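Local coordinates for Rab GDP-dissociation inhibitor (Saccharomyces cerevisiae, PDB 2BCG), which holds Rab GTPases such as SEC4 in their GDP-bound form by blocking nucleotide release, and extracts GDP-bound YPT7 from vacuolar membranes, at residues Phe185-Gly188 against Asn189-Glu193. Numbering follows the deposited sequence.
Sequences FGLG and NSTKE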
ATOM      1  N   PHE A 185      -8.753   5.909 -39.017  1.00 23.93           N
ATOM      2  CA  PHE A 185      -7.470   6.594 -39.054  1.00 23.56           C
ATOM      3  C   PHE A 185      -6.396   5.884 -39.869  1.00 23.80           C
ATOM      4  O   PHE A 185      -5.261   6.343 -39.905  1.00 24.46           O
ATOM      5  CB  PHE A 185      -7.005   6.831 -37.617  1.00 23.71           C
ATOM      6  CG  PHE A 185      -7.934   7.712 -36.856  1.00 23.47           C
ATOM      7  CD1 PHE A 185      -8.863   7.158 -35.992  1.00 24.58           C
ATOM      8  CD2 PHE A 185      -7.938   9.087 -37.066  1.00 23.90           C
ATOM      9  CE1 PHE A 185      -9.748   7.978 -35.298  1.00 24.89           C
ATOM     10  CE2 PHE A 185      -8.827   9.917 -36.376  1.00 24.29           C
ATOM     11  CZ  PHE A 185      -9.729   9.356 -35.503  1.00 23.63           C
ATOM     12  N   GLY A 186      -6.748   4.770 -40.499  1.00 23.67           N
ATOM     13  CA  GLY A 186      -5.847   4.044 -41.399  1.00 24.10           C
ATOM     14  C   GLY A 186      -4.618   3.439 -40.747  1.00 24.43           C
ATOM     15  O   GLY A 186      -3.551   3.389 -41.349  1.00 24.61           O
ATOM     16  N   LEU A 187      -4.760   2.989 -39.499  1.00 23.50           N
ATOM     17  CA  LEU A 187      -3.600   2.466 -38.749  1.00 24.05           C
ATOM     18  C   LEU A 187      -3.298   1.001 -39.079  1.00 24.15           C
ATOM     19  O   LEU A 187      -4.207   0.178 -39.093  1.00 25.41           O
ATOM     20  CB  LEU A 187      -3.833   2.638 -37.242  1.00 23.53           C
ATOM     21  CG  LEU A 187      -4.266   4.035 -36.796  1.00 23.23           C
ATOM     22  CD1 LEU A 187      -4.564   4.054 -35.287  1.00 24.43           C
ATOM     23  CD2 LEU A 187      -3.213   5.033 -37.147  1.00 23.39           C
ATOM     24  N   GLY A 188      -2.023   0.678 -39.326  1.00 24.43           N
ATOM     25  CA  GLY A 188      -1.607  -0.700 -39.613  1.00 25.21           C
ATOM     26  C   GLY A 188      -1.467  -1.595 -38.393  1.00 25.73           C
ATOM     27  O   GLY A 188      -1.557  -1.113 -37.267  1.00 25.05           O
ATOM     28  N   ASN A 189      -1.237  -2.890 -38.602  1.00 26.78           N
ATOM     29  CA  ASN A 189      -1.264  -3.870 -37.504  1.00 27.99           C
ATOM     30  C   ASN A 189      -0.227  -3.627 -36.413  1.00 27.30           C
ATOM     31  O   ASN A 189      -0.528  -3.849 -35.242  1.00 28.04           O
ATOM     32  CB  ASN A 189      -1.166  -5.309 -38.025  0.70 29.00           C
ATOM     33  CG  ASN A 189      -2.415  -5.742 -38.781  0.70 30.54           C
ATOM     34  OD1 ASN A 189      -3.494  -5.924 -38.198  0.70 34.35           O
ATOM     35  ND2 ASN A 189      -2.274  -5.909 -40.093  0.70 33.85           N
ATOM     36  N   SER A 190       0.974  -3.169 -36.778  1.00 26.40           N
ATOM     37  CA  SER A 190       1.995  -2.897 -35.747  1.00 25.99           C
ATOM     38  C   SER A 190       1.578  -1.711 -34.858  1.00 24.56           C
ATOM     39  O   SER A 190       1.782  -1.747 -33.640  1.00 23.72           O
ATOM     40  CB  SER A 190       3.403  -2.729 -36.332  1.00 26.71           C
ATOM     41  OG  SER A 190       3.443  -1.716 -37.304  1.00 30.07           O
ATOM     42  N   THR A 191       0.944  -0.703 -35.454  1.00 23.17           N
ATOM     43  CA  THR A 191       0.445   0.465 -34.698  1.00 22.36           C
ATOM     44  C   THR A 191      -0.720   0.073 -33.806  1.00 21.42           C
ATOM     45  O   THR A 191      -0.804   0.501 -32.638  1.00 19.58           O
ATOM     46  CB  THR A 191       0.062   1.621 -35.640  1.00 22.61           C
ATOM     47  OG1 THR A 191       1.227   2.047 -36.340  1.00 25.85           O
ATOM     48  CG2 THR A 191      -0.486   2.805 -34.903  1.00 20.95           C
ATOM     49  N   LYS A 192      -1.590  -0.784 -34.320  1.00 21.96           N
ATOM     50  CA  LYS A 192      -2.686  -1.300 -33.510  1.00 22.34           C
ATOM     51  C   LYS A 192      -2.117  -1.992 -32.270  1.00 22.50           C
ATOM     52  O   LYS A 192      -2.604  -1.724 -31.171  1.00 22.50           O
ATOM     53  CB  LYS A 192      -3.582  -2.246 -34.300  1.00 23.63           C
ATOM     54  CG  LYS A 192      -4.296  -1.636 -35.500  1.00 24.39           C
ATOM     55  CD  LYS A 192      -5.193  -2.731 -36.072  1.00 26.45           C
ATOM     56  CE  LYS A 192      -5.553  -2.492 -37.515  1.00 26.62           C
ATOM     57  NZ  LYS A 192      -6.497  -3.560 -37.974  1.00 26.63           N
ATOM     58  N   GLU A 193      -1.103  -2.854 -32.446  1.00 22.97           N
ATOM     59  CA  GLU A 193      -0.491  -3.613 -31.321  1.00 23.75           C
ATOM     60  C   GLU A 193       0.097  -2.656 -30.298  1.00 22.12           C
ATOM     61  O   GLU A 193      -0.106  -2.820 -29.086  1.00 21.67           O
ATOM     62  CB  GLU A 193       0.590  -4.606 -31.803  1.00 24.20           C
ATOM     63  CG  GLU A 193       1.710  -4.895 -30.739  1.00 27.38           C
ATOM     64  CD  GLU A 193       2.711  -5.969 -31.158  1.00 26.20           C
ATOM     65  OE1 GLU A 193       3.941  -5.683 -31.271  1.00 31.53           O
ATOM     66  OE2 GLU A 193       2.265  -7.104 -31.355  1.00 31.24           O
TER
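G188 and K192 are joined by a backbone hydrogen bond that opens helix 189-199: K192 N donates to G188 O over 3.0 Å, with an N-H...O angle of 162°. G188 is at the N-cap position, and as a glycine it has no side chain to cap the first-turn amides that follow it. One residue on, E193 N bonds to N189 O in the same way. At the other end of the linker, G186 closes helix 178-184 with positive phi in a Schellman motif, and L187 is the one residue between it and the N-cap.

The apolar part of the contact pairs L187 with T191, whose side chains cross at about a right angle. T191 CG2, anti to its own nitrogen, lies 4.1 Å from L187 CB and slightly farther from CD2. This rotamer (chi1 -62°) leaves T191 OG1 beside the backbone N, and the hydroxyl is hydrogen-bonded to E146 OE2, which also accepts from G188 N. The L187 side chain also packs against helix 144-159, touching R149 and F153.

The K192 side chain, extended beyond CG, runs across the linker. Its CG passes 3.3 Å from G188 O and its CE 3.4 Å from L187 O, before NZ reaches a salt bridge with D179 on the preceding helix.

The E146 carboxylate, set at the positive end of the helix dipole, is probably stabilised there while it fixes the start of helix 189-199 to helix 144-159, which helps line the geranylgeranyl pocket.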